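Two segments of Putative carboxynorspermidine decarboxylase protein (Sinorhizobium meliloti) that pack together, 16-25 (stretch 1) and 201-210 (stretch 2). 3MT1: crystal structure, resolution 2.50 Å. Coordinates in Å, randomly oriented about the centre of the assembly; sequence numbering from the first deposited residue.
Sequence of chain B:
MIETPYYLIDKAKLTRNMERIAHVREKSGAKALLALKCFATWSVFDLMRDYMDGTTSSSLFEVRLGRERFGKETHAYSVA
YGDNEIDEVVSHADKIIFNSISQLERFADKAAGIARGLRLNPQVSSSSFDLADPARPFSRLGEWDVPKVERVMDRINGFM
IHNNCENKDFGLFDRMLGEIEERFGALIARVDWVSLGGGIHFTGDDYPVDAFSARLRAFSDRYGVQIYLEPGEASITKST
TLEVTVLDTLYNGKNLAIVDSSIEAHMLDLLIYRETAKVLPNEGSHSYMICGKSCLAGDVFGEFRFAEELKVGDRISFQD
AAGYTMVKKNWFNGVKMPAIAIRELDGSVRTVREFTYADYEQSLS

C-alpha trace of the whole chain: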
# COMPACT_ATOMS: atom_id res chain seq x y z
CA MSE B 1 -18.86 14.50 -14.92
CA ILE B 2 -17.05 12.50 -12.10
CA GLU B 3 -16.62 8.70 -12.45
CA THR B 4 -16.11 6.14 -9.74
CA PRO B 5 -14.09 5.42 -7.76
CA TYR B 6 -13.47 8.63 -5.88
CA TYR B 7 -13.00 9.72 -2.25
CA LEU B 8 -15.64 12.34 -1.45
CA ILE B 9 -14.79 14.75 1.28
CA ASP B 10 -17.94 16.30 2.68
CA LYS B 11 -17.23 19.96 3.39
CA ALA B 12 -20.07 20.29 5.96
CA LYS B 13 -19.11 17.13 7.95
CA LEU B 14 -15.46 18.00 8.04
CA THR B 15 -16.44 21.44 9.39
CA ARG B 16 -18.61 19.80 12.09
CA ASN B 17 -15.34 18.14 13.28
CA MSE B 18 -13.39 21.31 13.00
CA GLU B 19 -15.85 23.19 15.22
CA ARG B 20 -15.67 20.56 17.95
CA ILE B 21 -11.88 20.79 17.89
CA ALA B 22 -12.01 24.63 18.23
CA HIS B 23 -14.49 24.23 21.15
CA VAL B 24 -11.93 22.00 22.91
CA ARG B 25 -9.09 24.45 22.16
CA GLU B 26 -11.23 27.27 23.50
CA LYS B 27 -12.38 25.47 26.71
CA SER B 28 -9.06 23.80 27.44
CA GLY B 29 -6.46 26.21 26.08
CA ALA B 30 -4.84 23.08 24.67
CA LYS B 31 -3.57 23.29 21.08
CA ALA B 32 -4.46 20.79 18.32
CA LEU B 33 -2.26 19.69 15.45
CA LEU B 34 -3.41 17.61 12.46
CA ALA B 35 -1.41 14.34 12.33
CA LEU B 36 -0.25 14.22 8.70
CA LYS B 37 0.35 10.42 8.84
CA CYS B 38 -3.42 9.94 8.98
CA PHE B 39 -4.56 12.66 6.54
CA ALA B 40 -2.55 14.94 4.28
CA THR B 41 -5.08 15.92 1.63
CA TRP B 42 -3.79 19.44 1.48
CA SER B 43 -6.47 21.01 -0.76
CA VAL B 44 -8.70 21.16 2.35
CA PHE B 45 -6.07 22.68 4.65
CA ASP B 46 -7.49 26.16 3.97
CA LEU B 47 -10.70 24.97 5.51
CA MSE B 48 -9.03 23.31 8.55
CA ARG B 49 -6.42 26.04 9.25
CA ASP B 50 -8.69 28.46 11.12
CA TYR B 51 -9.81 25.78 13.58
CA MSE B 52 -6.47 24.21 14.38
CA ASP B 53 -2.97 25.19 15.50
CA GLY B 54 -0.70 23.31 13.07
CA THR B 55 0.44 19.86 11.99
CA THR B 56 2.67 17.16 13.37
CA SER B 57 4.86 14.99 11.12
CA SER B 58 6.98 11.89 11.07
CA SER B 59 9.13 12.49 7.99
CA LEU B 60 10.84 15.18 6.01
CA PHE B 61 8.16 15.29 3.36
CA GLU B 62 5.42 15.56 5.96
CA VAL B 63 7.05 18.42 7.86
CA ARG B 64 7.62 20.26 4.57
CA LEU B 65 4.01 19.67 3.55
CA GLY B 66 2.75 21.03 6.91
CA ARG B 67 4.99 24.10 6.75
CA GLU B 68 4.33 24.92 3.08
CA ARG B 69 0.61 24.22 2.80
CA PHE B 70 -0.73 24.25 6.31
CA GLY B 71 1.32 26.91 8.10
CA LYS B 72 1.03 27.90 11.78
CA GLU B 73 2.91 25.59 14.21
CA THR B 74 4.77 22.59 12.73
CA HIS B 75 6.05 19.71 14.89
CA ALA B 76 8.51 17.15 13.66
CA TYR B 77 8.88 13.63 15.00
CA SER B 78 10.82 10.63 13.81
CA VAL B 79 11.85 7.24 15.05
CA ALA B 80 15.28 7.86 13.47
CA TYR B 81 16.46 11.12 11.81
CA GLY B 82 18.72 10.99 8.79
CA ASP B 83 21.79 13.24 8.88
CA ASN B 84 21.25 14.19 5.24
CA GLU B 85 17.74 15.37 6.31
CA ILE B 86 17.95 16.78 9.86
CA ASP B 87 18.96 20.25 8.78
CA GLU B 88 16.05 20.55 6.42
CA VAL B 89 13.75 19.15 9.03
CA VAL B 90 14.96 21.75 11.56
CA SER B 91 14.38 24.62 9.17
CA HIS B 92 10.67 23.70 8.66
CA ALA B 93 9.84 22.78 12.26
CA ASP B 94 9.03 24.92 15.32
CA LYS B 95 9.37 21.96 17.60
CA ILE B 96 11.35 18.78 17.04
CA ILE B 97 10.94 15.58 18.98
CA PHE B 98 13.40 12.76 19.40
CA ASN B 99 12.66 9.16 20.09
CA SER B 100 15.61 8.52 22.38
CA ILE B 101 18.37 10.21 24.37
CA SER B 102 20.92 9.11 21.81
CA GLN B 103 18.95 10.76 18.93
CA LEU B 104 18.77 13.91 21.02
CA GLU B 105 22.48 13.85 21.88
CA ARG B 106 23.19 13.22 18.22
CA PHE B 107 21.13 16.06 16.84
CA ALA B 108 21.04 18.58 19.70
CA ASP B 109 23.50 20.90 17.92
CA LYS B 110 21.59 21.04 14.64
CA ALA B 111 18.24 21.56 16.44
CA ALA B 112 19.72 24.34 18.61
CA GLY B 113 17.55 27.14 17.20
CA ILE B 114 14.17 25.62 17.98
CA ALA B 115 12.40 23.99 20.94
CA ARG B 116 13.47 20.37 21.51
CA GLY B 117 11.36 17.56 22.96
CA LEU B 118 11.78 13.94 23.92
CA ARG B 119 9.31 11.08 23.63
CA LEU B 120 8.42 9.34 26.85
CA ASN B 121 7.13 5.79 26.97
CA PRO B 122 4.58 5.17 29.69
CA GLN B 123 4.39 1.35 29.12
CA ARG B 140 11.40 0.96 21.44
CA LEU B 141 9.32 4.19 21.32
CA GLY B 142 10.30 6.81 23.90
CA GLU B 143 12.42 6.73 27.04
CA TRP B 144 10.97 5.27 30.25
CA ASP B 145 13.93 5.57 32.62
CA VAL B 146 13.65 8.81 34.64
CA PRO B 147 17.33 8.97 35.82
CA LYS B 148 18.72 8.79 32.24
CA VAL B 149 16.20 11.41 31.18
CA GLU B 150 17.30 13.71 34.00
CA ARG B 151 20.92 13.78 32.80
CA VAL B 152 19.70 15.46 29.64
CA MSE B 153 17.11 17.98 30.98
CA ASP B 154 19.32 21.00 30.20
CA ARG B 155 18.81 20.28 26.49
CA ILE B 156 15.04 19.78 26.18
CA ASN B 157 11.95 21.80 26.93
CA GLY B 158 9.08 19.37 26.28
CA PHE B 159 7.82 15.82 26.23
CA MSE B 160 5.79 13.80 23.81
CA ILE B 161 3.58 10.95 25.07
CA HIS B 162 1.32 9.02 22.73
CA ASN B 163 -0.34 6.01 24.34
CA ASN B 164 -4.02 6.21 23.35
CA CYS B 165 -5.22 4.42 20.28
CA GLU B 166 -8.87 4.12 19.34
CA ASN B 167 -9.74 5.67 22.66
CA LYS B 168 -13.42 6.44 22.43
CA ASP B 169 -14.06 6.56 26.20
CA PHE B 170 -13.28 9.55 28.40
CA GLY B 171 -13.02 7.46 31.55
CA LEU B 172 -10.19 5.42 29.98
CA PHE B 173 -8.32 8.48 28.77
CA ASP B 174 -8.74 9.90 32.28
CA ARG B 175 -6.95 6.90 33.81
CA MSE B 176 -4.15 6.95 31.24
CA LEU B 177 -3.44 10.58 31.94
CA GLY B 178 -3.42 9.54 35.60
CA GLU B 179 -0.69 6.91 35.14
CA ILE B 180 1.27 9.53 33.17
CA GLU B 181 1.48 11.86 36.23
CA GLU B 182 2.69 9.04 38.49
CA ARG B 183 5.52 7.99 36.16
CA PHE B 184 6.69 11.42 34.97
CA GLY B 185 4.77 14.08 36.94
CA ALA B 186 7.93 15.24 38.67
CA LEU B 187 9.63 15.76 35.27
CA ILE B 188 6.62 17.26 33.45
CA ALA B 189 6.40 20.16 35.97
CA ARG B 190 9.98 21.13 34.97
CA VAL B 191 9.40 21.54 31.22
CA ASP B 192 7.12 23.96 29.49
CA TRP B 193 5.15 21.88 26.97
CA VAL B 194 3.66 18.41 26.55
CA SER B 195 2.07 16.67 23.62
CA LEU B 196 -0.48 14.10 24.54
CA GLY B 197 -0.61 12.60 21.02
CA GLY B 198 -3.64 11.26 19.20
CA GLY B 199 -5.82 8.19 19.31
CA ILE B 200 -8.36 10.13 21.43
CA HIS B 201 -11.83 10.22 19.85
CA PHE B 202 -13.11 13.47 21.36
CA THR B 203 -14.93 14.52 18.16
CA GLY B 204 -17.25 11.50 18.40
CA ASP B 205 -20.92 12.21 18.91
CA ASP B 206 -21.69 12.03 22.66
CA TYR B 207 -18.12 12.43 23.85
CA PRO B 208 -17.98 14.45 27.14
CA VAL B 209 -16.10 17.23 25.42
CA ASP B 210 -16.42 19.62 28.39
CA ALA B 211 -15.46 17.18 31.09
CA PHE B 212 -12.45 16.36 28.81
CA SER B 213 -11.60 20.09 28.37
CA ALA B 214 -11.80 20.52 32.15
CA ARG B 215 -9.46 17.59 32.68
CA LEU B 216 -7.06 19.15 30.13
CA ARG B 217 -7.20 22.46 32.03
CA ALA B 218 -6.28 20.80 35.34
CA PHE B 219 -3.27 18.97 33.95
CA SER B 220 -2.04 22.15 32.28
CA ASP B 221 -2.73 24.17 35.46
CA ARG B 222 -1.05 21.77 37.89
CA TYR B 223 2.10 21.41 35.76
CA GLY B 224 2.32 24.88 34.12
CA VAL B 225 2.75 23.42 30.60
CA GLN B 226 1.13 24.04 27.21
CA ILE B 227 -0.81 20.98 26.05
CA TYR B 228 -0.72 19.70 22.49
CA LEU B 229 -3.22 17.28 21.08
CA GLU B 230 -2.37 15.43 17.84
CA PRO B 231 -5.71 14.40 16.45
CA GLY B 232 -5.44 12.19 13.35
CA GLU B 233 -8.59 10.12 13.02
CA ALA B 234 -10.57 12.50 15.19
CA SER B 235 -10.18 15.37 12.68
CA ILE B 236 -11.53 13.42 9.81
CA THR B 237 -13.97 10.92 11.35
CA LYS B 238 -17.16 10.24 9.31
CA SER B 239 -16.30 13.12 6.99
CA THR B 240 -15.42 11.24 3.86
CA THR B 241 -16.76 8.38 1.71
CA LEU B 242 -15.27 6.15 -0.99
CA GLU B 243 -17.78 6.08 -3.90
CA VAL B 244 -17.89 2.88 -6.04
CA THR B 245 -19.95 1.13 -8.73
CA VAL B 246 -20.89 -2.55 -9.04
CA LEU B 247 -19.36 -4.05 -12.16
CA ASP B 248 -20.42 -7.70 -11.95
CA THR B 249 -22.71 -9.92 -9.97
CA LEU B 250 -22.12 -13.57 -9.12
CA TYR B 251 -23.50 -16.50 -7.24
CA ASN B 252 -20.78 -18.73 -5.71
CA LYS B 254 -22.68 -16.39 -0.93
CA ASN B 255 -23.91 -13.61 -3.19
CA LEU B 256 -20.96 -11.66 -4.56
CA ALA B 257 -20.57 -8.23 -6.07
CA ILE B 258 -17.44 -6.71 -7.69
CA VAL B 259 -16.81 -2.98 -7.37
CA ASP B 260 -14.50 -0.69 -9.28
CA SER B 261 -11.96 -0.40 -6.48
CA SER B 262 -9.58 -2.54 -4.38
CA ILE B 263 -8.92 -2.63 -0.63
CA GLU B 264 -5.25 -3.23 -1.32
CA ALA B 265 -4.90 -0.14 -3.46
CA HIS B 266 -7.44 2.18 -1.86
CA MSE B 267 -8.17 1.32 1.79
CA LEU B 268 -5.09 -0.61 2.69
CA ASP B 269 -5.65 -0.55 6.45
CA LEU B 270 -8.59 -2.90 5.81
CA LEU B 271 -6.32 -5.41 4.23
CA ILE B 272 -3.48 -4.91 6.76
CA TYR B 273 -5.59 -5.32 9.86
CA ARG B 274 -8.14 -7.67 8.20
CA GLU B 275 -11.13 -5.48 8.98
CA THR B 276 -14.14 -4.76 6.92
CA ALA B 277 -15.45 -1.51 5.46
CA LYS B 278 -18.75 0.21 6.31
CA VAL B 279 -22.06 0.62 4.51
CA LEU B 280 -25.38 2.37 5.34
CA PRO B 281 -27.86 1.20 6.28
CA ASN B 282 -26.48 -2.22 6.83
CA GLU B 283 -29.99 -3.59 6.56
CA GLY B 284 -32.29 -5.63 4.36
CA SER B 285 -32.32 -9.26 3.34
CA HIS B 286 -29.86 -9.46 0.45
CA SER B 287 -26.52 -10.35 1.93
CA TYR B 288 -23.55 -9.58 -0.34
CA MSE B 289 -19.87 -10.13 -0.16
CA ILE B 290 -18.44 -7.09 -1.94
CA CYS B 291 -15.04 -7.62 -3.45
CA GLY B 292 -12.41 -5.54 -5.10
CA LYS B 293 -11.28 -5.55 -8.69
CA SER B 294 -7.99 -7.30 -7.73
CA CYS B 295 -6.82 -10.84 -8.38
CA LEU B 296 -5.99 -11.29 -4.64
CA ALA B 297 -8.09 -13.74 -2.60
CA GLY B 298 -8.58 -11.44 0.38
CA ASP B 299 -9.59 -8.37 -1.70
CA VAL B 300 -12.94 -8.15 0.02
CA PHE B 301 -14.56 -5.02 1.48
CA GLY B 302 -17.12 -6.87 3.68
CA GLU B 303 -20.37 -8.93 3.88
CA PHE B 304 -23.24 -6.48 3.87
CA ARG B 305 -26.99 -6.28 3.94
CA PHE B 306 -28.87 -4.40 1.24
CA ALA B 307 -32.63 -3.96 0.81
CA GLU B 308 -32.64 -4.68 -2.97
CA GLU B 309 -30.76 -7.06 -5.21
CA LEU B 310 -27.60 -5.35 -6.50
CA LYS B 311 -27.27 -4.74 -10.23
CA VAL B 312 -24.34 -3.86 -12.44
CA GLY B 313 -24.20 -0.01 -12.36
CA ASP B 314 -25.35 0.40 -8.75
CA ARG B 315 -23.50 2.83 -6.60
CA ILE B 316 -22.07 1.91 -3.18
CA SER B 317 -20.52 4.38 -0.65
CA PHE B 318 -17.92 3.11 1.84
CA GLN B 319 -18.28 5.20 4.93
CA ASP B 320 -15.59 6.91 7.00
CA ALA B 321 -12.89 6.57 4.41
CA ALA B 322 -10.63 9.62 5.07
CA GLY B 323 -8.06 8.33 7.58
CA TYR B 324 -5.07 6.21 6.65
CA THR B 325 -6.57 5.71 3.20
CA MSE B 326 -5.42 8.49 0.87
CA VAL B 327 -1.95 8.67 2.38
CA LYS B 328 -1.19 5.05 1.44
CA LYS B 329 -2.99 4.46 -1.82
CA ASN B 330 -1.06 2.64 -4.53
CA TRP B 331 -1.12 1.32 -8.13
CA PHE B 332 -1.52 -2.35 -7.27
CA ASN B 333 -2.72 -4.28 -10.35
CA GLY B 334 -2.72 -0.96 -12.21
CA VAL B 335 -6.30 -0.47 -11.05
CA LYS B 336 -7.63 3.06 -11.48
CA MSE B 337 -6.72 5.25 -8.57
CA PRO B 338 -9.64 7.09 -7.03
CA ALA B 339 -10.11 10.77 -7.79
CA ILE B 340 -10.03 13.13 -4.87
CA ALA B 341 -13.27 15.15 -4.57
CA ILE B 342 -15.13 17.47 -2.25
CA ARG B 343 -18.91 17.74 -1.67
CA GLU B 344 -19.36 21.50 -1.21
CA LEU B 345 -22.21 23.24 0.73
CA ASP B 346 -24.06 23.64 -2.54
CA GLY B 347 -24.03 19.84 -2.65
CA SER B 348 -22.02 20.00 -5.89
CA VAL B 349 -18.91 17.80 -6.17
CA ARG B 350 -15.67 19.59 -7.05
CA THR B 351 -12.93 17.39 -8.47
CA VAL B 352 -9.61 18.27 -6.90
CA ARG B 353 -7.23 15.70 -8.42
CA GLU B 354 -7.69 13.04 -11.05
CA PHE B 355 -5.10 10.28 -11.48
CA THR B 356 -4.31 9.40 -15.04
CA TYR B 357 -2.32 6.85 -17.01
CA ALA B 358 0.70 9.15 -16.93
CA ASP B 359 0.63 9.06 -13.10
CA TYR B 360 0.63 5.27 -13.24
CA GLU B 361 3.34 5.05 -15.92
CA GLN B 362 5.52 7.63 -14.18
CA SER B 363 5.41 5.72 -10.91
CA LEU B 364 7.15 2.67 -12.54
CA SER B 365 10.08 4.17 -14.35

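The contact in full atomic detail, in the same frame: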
# COMPACT_ATOMS: atom_id res chain seq x y z
N ARG B 16 -18.05 20.28 10.82
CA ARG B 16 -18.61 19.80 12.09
C ARG B 16 -17.44 19.39 13.00
O ARG B 16 -17.34 19.87 14.11
CB ARG B 16 -19.64 18.67 11.82
CG ARG B 16 -20.28 17.91 13.01
CD ARG B 16 -20.46 16.40 12.63
NE ARG B 16 -19.25 15.96 11.88
CZ ARG B 16 -19.03 14.77 11.32
NH1 ARG B 16 -19.92 13.78 11.39
NH2 ARG B 16 -17.89 14.56 10.68
N ASN B 17 -16.49 18.60 12.49
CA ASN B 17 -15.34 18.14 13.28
C ASN B 17 -14.46 19.29 13.69
O ASN B 17 -13.94 19.34 14.81
CB ASN B 17 -14.46 17.16 12.49
CG ASN B 17 -15.12 15.82 12.28
OD1 ASN B 17 -16.15 15.50 12.87
ND2 ASN B 17 -14.52 15.02 11.41
N MSE B 18 -14.27 20.21 12.77
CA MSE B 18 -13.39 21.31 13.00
C MSE B 18 -13.94 22.17 14.13
O MSE B 18 -13.19 22.60 14.99
CB MSE B 18 -13.21 22.07 11.71
CG MSE B 18 -12.32 21.31 10.71
SE MSE B 18 -10.50 21.04 11.40
CE MSE B 18 -10.51 19.12 11.78
N GLU B 19 -15.25 22.37 14.18
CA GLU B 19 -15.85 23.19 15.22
C GLU B 19 -15.74 22.55 16.59
O GLU B 19 -15.70 23.26 17.61
CB GLU B 19 -17.31 23.44 14.93
CG GLU B 19 -17.57 24.17 13.65
CD GLU B 19 -19.05 24.16 13.26
OE1 GLU B 19 -19.77 23.16 13.55
OE2 GLU B 19 -19.50 25.15 12.67
N ARG B 20 -15.70 21.23 16.64
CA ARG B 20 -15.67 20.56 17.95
C ARG B 20 -14.25 20.63 18.50
O ARG B 20 -14.04 20.84 19.69
CB ARG B 20 -16.18 19.14 17.84
CG ARG B 20 -17.56 19.07 17.22
CD ARG B 20 -18.04 17.65 17.08
NE ARG B 20 -19.49 17.61 17.01
CZ ARG B 20 -20.23 16.51 17.05
NH1 ARG B 20 -19.65 15.32 17.13
NH2 ARG B 20 -21.54 16.61 16.98
N ILE B 21 -13.28 20.49 17.60
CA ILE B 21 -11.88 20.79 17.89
C ILE B 21 -11.66 22.22 18.47
O ILE B 21 -11.15 22.36 19.59
CB ILE B 21 -10.99 20.50 16.63
CG1 ILE B 21 -10.94 18.98 16.42
CG2 ILE B 21 -9.60 21.10 16.80
CD1 ILE B 21 -10.02 18.48 15.35
N ALA B 22 -12.05 23.25 17.74
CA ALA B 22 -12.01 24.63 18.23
C ALA B 22 -12.61 24.78 19.67
O ALA B 22 -11.98 25.35 20.59
CB ALA B 22 -12.73 25.52 17.25
N HIS B 23 -13.81 24.24 19.85
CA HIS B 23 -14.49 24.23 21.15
C HIS B 23 -13.53 23.69 22.23
O HIS B 23 -13.31 24.34 23.24
CB HIS B 23 -15.76 23.38 21.03
CG HIS B 23 -16.54 23.28 22.29
ND1 HIS B 23 -17.60 24.12 22.58
CD2 HIS B 23 -16.45 22.43 23.34
CE1 HIS B 23 -18.11 23.79 23.75
NE2 HIS B 23 -17.43 22.77 24.23
N VAL B 24 -12.91 22.54 21.98
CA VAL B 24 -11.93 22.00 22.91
C VAL B 24 -10.76 22.97 23.13
O VAL B 24 -10.39 23.22 24.27
CB VAL B 24 -11.37 20.65 22.42
CG1 VAL B 24 -10.08 20.28 23.18
CG2 VAL B 24 -12.44 19.56 22.52
N ARG B 25 -10.19 23.51 22.05
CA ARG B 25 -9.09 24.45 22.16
C ARG B 25 -9.50 25.65 23.02
O ARG B 25 -8.72 26.16 23.82
CB ARG B 25 -8.68 24.95 20.77
CG ARG B 25 -8.25 23.86 19.84
CD ARG B 25 -7.89 24.33 18.42
NE ARG B 25 -7.21 25.61 18.36
CZ ARG B 25 -7.80 26.73 17.96
NH1 ARG B 25 -9.07 26.71 17.56
NH2 ARG B 25 -7.12 27.87 17.94
N HIS B 201 -10.68 9.94 20.72
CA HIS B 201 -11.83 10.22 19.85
C HIS B 201 -12.80 11.22 20.45
O HIS B 201 -13.99 10.90 20.67
CB HIS B 201 -12.53 8.92 19.45
CG HIS B 201 -13.04 8.91 18.04
ND1 HIS B 201 -14.36 9.15 17.72
CD2 HIS B 201 -12.39 8.73 16.86
CE1 HIS B 201 -14.52 9.09 16.41
NE2 HIS B 201 -13.33 8.84 15.86
N PHE B 202 -12.30 12.44 20.72
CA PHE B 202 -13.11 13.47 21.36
C PHE B 202 -14.09 14.22 20.46
O PHE B 202 -14.93 14.97 20.95
CB PHE B 202 -12.27 14.45 22.17
CG PHE B 202 -11.26 15.19 21.37
CD1 PHE B 202 -11.58 16.43 20.81
CD2 PHE B 202 -9.99 14.66 21.18
CE1 PHE B 202 -10.65 17.13 20.07
CE2 PHE B 202 -9.04 15.35 20.43
CZ PHE B 202 -9.38 16.60 19.87
N THR B 203 -13.98 14.00 19.15
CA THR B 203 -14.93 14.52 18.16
C THR B 203 -16.10 13.55 17.90
O THR B 203 -16.98 13.84 17.08
CB THR B 203 -14.23 14.82 16.78
OG1 THR B 203 -13.61 13.63 16.27
CG2 THR B 203 -13.19 15.93 16.90
N GLY B 204 -16.13 12.41 18.58
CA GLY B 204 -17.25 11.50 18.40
C GLY B 204 -18.54 12.11 18.93
O GLY B 204 -18.52 12.96 19.84
N ASP B 205 -19.66 11.71 18.37
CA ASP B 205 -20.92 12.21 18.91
C ASP B 205 -21.03 11.65 20.33
O ASP B 205 -20.68 10.49 20.55
CB ASP B 205 -22.11 11.80 18.03
CG ASP B 205 -22.01 12.34 16.60
OD1 ASP B 205 -21.27 13.32 16.34
OD2 ASP B 205 -22.69 11.76 15.71
N ASP B 206 -21.45 12.48 21.29
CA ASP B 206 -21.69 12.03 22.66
C ASP B 206 -20.45 11.99 23.54
O ASP B 206 -20.53 11.69 24.73
CB ASP B 206 -22.40 10.67 22.67
CG ASP B 206 -23.79 10.71 22.03
OD1 ASP B 206 -24.57 11.65 22.37
OD2 ASP B 206 -24.09 9.80 21.19
N TYR B 207 -19.29 12.32 22.99
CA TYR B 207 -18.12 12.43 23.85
C TYR B 207 -18.29 13.60 24.84
O TYR B 207 -18.83 14.67 24.47
CB TYR B 207 -16.86 12.62 23.02
CG TYR B 207 -15.58 12.28 23.74
CD1 TYR B 207 -15.09 10.96 23.75
CD2 TYR B 207 -14.85 13.28 24.41
CE1 TYR B 207 -13.91 10.64 24.41
CE2 TYR B 207 -13.68 12.97 25.06
CZ TYR B 207 -13.21 11.65 25.06
OH TYR B 207 -12.03 11.37 25.70
N PRO B 208 -17.84 13.40 26.11
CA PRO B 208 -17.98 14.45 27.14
C PRO B 208 -16.89 15.48 26.94
O PRO B 208 -15.93 15.56 27.71
CB PRO B 208 -17.79 13.69 28.46
CG PRO B 208 -17.58 12.19 28.08
CD PRO B 208 -17.19 12.19 26.65
N VAL B 209 -17.08 16.27 25.89
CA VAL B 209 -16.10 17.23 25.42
C VAL B 209 -15.70 18.26 26.48
O VAL B 209 -14.55 18.73 26.50
CB VAL B 209 -16.63 17.87 24.10
CG1 VAL B 209 -15.80 19.06 23.68
CG2 VAL B 209 -16.59 16.83 22.98
N ASP B 210 -16.62 18.57 27.38
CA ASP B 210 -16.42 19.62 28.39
C ASP B 210 -15.78 19.09 29.65
O ASP B 210 -14.89 19.73 30.21
CB ASP B 210 -17.74 20.30 28.71
CG ASP B 210 -18.29 21.08 27.52
OD1 ASP B 210 -17.66 22.09 27.10
OD2 ASP B 210 -19.36 20.68 27.00

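Residues 16-25, a stretch from the middle of a helix, pack against 201-210, a segment of two consecutive beta turns that runs into the start of another helix; together they bury 493 Å². Arg20 and Thr203 bury the most surface, and their CA atoms lie 6.1 Å apart. Arg20 points toward the turns, and its nearly extended side chain (chi1 m, chi2 and chi3 t) carries the guanidinium out to the loop. There Arg20 NH1 donates to the backbone O of Thr203 at 3.1 Å and to Asp205 OD1 at 2.7 Å, the latter a salt bridge; Arg20 NH2 adds a weak hydrogen bond to the same OD1 at 3.4 Å. Both acceptors sit at the edge of the guanidinium, near its plane, where its N-H groups point, so one cation ties together backbone and carboxylate of neighbouring turns. Thr203 (chi1 p) meets the helix with its methyl: CG2 lies 3.8 Å from Ile21 CG1 and 4.1 Å from the backbone O of Asn17, while its OG1 is hydrogen-bonded elsewhere in the structure. One helical turn beyond Arg20, Val24 continues the contact with apolar groups. Val24 CG2 approaches Phe202 CD1 at 3.7 Å and Val209 CG1 at 3.6 Å, so a single methyl touches both the first turn and the start of the second helix. The Phe202 CB is directed sideways, but the ring, with chi1 p, comes nearer the helix, and its CE1 lies 4.1 Å from Ile21 CG1. Val209, which follows the N-cap residue Pro208, points toward the helix; its CG1 also touches His23 CD2 at 3.4 Å. Next to this contact, His23 NE2 donates a hydrogen bond to Asp210 OD1 (3.0 Å, N-H...O angle 157°), with the carboxylate oxygen near the ring plane. Polar links from Arg20 and His23 thus accompany the packing of Ile21 and Val24.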